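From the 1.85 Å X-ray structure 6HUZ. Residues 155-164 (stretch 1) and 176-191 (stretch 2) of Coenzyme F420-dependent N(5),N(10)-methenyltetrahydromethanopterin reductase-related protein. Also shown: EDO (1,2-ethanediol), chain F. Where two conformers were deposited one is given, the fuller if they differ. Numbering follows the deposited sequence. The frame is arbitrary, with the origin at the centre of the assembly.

Stretch 1 155-164: QHKHYLIATN
Stretch 2 176-191: QIEKLKKLATDTGKEA

A strand can be held to a segment that follows a helix by a few well-placed hydrogen bonds, while the helix itself packs on it through apolar side chains. Here strand 158-163 runs nearly antiparallel to helix 176-186 (169°, axes 8.5 Å apart at closest approach). After Thr-187 and Gly-188, whose phi/psi of 72/20 favours glycine, the chain re-enters as strand 190-191, parallel to the first, pairing His-158 with Glu-190 and Tyr-159 with Ala-191.

Two backbone hydrogen bonds fix this register: Glu-190 N donates to Lys-157 O (3.0 Å, 169°) and Tyr-159 N to Glu-190 O (3.0 Å, 155°). Glu-190 thus spends both its backbone groups on residues flanking His-158, whose own N is buried without a partner. Lys-157 O also accepts from a water that donates equally to Gly-188 O, both at 3.0 Å.

Lys-189 (-101/147; chi m, m, t, t) is anchored at both ends. Its N donates to Ala-184 O (2.8 Å), while its NZ reaches His-156 O (3.0 Å), carrying its CD over one face of the His-156 ring (chi1 t).

Tyr-159 (chi1 -76°, chi2 -71°) presents its ring edge to Ala-184, CD2 to CB 3.8 Å. Its OH is satisfied by a water at 2.7 Å, which donates to Thr-187 OG1 (2.9 Å); the two side chains are therefore bridged by solvent.

Beyond the polar links the contact is apolar. Ile-161 (m, t), pointing toward the helix, loses the most area: its CG2 lies 3.8 Å from Leu-180 CD1 (m, t) and 3.9 Å from Ile-177 CD1 (m, m), its CD1 4.0 Å from Ala-191 CB. Farther out, Lys-182 NZ and Asp-186 OD2 form a salt bridge at 2.8 Å within the helix stretch, away from the contact.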

# COMPACT_ATOMS: atom_id res chain seq x y z
N GLN A 155 21.28 14.12 11.06
CA GLN A 155 20.32 13.00 10.95
C GLN A 155 21.01 11.74 10.44
O GLN A 155 20.53 10.64 10.71
CB GLN A 155 19.16 13.34 9.95
CG GLN A 155 18.19 14.42 10.44
CD GLN A 155 18.69 15.84 10.27
OE1 GLN A 155 19.74 16.11 9.66
NE2 GLN A 155 17.96 16.80 10.82
N HIS A 156 22.12 11.88 9.69
CA HIS A 156 22.78 10.68 9.18
C HIS A 156 23.52 9.97 10.33
O HIS A 156 24.65 10.33 10.68
CB HIS A 156 23.73 11.02 8.02
CG HIS A 156 24.48 9.83 7.54
ND1 HIS A 156 25.84 9.86 7.34
CD2 HIS A 156 24.02 8.57 7.30
CE1 HIS A 156 26.18 8.65 6.94
NE2 HIS A 156 25.12 7.83 6.92
N LYS A 157 22.86 8.96 10.95
CA LYS A 157 23.46 8.24 12.07
C LYS A 157 23.40 6.77 11.82
O LYS A 157 23.39 6.01 12.76
CB LYS A 157 22.72 8.58 13.37
CG LYS A 157 22.45 10.07 13.52
CD LYS A 157 22.33 10.51 14.98
CE LYS A 157 21.08 11.31 15.23
NZ LYS A 157 21.31 12.37 16.25
N HIS A 158 23.34 6.35 10.57
CA HIS A 158 23.18 4.91 10.33
C HIS A 158 23.35 4.63 8.87
O HIS A 158 23.44 5.55 8.07
CB HIS A 158 21.65 4.57 10.64
CG HIS A 158 20.75 5.59 9.99
ND1 HIS A 158 20.36 6.74 10.66
CD2 HIS A 158 20.31 5.67 8.71
CE1 HIS A 158 19.67 7.46 9.79
NE2 HIS A 158 19.62 6.86 8.60
N TYR A 159 23.35 3.36 8.53
CA TYR A 159 23.39 2.90 7.14
C TYR A 159 22.43 1.68 7.03
O TYR A 159 22.32 0.89 7.98
CB TYR A 159 24.78 2.43 6.72
CG TYR A 159 25.76 3.54 6.44
CD1 TYR A 159 25.63 4.35 5.31
CD2 TYR A 159 26.84 3.78 7.29
CE1 TYR A 159 26.54 5.36 5.04
CE2 TYR A 159 27.76 4.79 7.03
CZ TYR A 159 27.60 5.58 5.90
OH TYR A 159 28.47 6.60 5.63
N LEU A 160 21.78 1.53 5.87
CA LEU A 160 20.93 0.40 5.58
C LEU A 160 21.80 -0.47 4.69
O LEU A 160 22.28 0.01 3.65
CB LEU A 160 19.65 0.82 4.85
CG LEU A 160 18.78 1.85 5.56
CD1 LEU A 160 17.41 1.97 4.86
CD2 LEU A 160 18.59 1.49 7.01
N ILE A 161 22.03 -1.72 5.12
CA ILE A 161 22.88 -2.71 4.46
C ILE A 161 22.08 -3.90 3.99
O ILE A 161 21.45 -4.62 4.79
CB ILE A 161 24.07 -3.14 5.40
CG1 ILE A 161 24.94 -1.93 5.75
CG2 ILE A 161 24.94 -4.25 4.78
CD1 ILE A 161 25.76 -2.15 7.03
N ALA A 162 22.08 -4.11 2.69
CA ALA A 162 21.28 -5.19 2.09
C ALA A 162 21.81 -6.58 2.40
O ALA A 162 22.99 -6.83 2.25
CB ALA A 162 21.22 -5.00 0.57
N THR A 163 20.91 -7.49 2.80
CA THR A 163 21.27 -8.88 3.10
C THR A 163 20.60 -9.79 2.05
O THR A 163 19.86 -9.32 1.19
CB THR A 163 20.77 -9.28 4.50
OG1 THR A 163 19.35 -9.41 4.46
CG2 THR A 163 21.20 -8.29 5.58
N ASN A 164 20.87 -11.11 2.14
CA ASN A 164 20.30 -12.11 1.23
C ASN A 164 18.89 -12.53 1.66
O ASN A 164 18.28 -13.37 1.00
CB ASN A 164 21.19 -13.35 1.20
CG ASN A 164 22.60 -13.08 0.73
OD1 ASN A 164 22.81 -12.51 -0.35
ND2 ASN A 164 23.60 -13.47 1.51
N GLN A 176 31.60 -10.14 3.50
CA GLN A 176 31.37 -8.84 2.87
C GLN A 176 30.44 -8.01 3.74
O GLN A 176 30.73 -6.84 3.98
CB GLN A 176 30.84 -9.04 1.45
CG GLN A 176 31.95 -9.54 0.50
CD GLN A 176 31.42 -10.24 -0.75
OE1 GLN A 176 30.24 -10.64 -0.82
NE2 GLN A 176 32.28 -10.40 -1.75
N ILE A 177 29.34 -8.59 4.22
CA ILE A 177 28.39 -7.87 5.08
C ILE A 177 29.15 -7.36 6.35
O ILE A 177 28.94 -6.22 6.76
CB ILE A 177 27.20 -8.79 5.48
CG1 ILE A 177 26.29 -9.14 4.28
CG2 ILE A 177 26.36 -8.13 6.59
CD1 ILE A 177 25.47 -7.96 3.75
N GLU A 178 30.01 -8.19 6.95
CA GLU A 178 30.77 -7.78 8.15
C GLU A 178 31.61 -6.54 7.85
O GLU A 178 31.71 -5.65 8.68
CB GLU A 178 31.67 -8.91 8.67
CG GLU A 178 30.92 -10.03 9.37
CD GLU A 178 29.95 -9.62 10.45
OE1 GLU A 178 30.34 -8.84 11.35
OE2 GLU A 178 28.78 -10.07 10.41
N LYS A 179 32.21 -6.46 6.65
CA LYS A 179 33.02 -5.30 6.29
C LYS A 179 32.15 -4.04 6.27
O LYS A 179 32.57 -3.01 6.78
CB LYS A 179 33.69 -5.49 4.92
CG LYS A 179 34.84 -6.47 4.93
CD LYS A 179 35.62 -6.40 3.65
CE LYS A 179 36.43 -7.64 3.41
NZ LYS A 179 37.33 -7.49 2.22
N LEU A 180 30.92 -4.14 5.71
CA LEU A 180 30.00 -3.00 5.62
C LEU A 180 29.57 -2.59 7.01
O LEU A 180 29.61 -1.40 7.34
CB LEU A 180 28.80 -3.36 4.75
CG LEU A 180 29.18 -3.76 3.31
CD1 LEU A 180 27.94 -3.96 2.46
CD2 LEU A 180 30.11 -2.73 2.68
N LYS A 181 29.20 -3.58 7.85
CA LYS A 181 28.82 -3.31 9.23
C LYS A 181 29.94 -2.55 9.95
O LYS A 181 29.66 -1.62 10.72
CB LYS A 181 28.55 -4.62 9.99
CG LYS A 181 27.19 -5.21 9.71
CD LYS A 181 27.06 -6.63 10.29
CE LYS A 181 27.00 -6.66 11.80
NZ LYS A 181 26.80 -8.05 12.31
N LYS A 182 31.21 -2.93 9.70
CA LYS A 182 32.38 -2.29 10.32
C LYS A 182 32.50 -0.84 9.83
O LYS A 182 32.70 0.06 10.64
CB LYS A 182 33.66 -3.10 10.04
CG LYS A 182 34.88 -2.59 10.80
CD LYS A 182 35.99 -3.63 10.84
CE LYS A 182 37.39 -3.03 10.82
NZ LYS A 182 37.59 -1.98 11.85
N LEU A 183 32.33 -0.59 8.51
CA LEU A 183 32.40 0.79 8.00
C LEU A 183 31.39 1.65 8.79
O LEU A 183 31.73 2.76 9.21
CB LEU A 183 32.12 0.86 6.48
CG LEU A 183 33.27 0.36 5.61
CD1 LEU A 183 32.93 0.44 4.12
CD2 LEU A 183 34.56 1.12 5.89
N ALA A 184 30.16 1.11 9.02
CA ALA A 184 29.13 1.80 9.77
C ALA A 184 29.51 2.01 11.25
O ALA A 184 29.56 3.15 11.72
CB ALA A 184 27.81 1.03 9.68
N THR A 185 29.82 0.93 11.98
CA THR A 185 30.17 1.08 13.40
C THR A 185 31.50 1.87 13.59
O THR A 185 31.62 2.64 14.55
CB THR A 185 30.15 -0.28 14.13
OG1 THR A 185 31.17 -1.12 13.59
CG2 THR A 185 28.79 -0.99 14.05
N ASP A 186 32.49 1.74 12.68
CA ASP A 186 33.73 2.50 12.82
C ASP A 186 33.48 3.99 12.73
O ASP A 186 34.27 4.76 13.28
CB ASP A 186 34.78 2.14 11.73
CG ASP A 186 35.50 0.84 12.02
OD1 ASP A 186 35.19 0.21 13.05
OD2 ASP A 186 36.37 0.44 11.20
N THR A 187 32.39 4.40 12.05
CA THR A 187 32.10 5.83 11.90
C THR A 187 30.98 6.32 12.82
O THR A 187 30.44 7.41 12.61
CB THR A 187 31.86 6.13 10.40
OG1 THR A 187 30.81 5.32 9.87
CG2 THR A 187 33.12 5.90 9.58
N GLY A 188 30.68 5.50 13.85
CA GLY A 188 29.66 5.79 14.85
C GLY A 188 28.23 5.67 14.35
O GLY A 188 27.32 6.22 14.98
N LYS A 189 28.00 4.96 13.24
CA LYS A 189 26.65 4.81 12.67
C LYS A 189 26.07 3.46 13.02
O LYS A 189 26.80 2.49 13.09
CB LYS A 189 26.68 4.89 11.14
CG LYS A 189 27.49 6.02 10.57
CD LYS A 189 27.00 7.36 11.00
CE LYS A 189 27.73 8.43 10.23
NZ LYS A 189 27.61 9.75 10.87
N GLU A 190 24.75 3.39 13.21
CA GLU A 190 24.08 2.15 13.51
C GLU A 190 24.00 1.36 12.20
O GLU A 190 23.63 1.93 11.19
CB GLU A 190 22.65 2.48 13.99
CG GLU A 190 21.85 1.28 14.50
CD GLU A 190 22.33 0.74 15.82
OE1 GLU A 190 22.37 -0.50 15.99
OE2 GLU A 190 22.66 1.57 16.70
N ALA A 191 24.33 0.06 12.19
CA ALA A 191 24.21 -0.77 10.96
C ALA A 191 22.80 -1.45 10.94
O ALA A 191 22.53 -2.33 11.76
CB ALA A 191 25.28 -1.84 10.94
C1 EDO F . 31.76 -4.71 12.87
O1 EDO F . 30.81 -3.72 13.27
C2 EDO F . 31.16 -5.57 11.74
O2 EDO F . 32.07 -6.55 11.26
O HOH W 1 24.38 5.82 15.62
O HOH W 2 30.27 6.97 7.54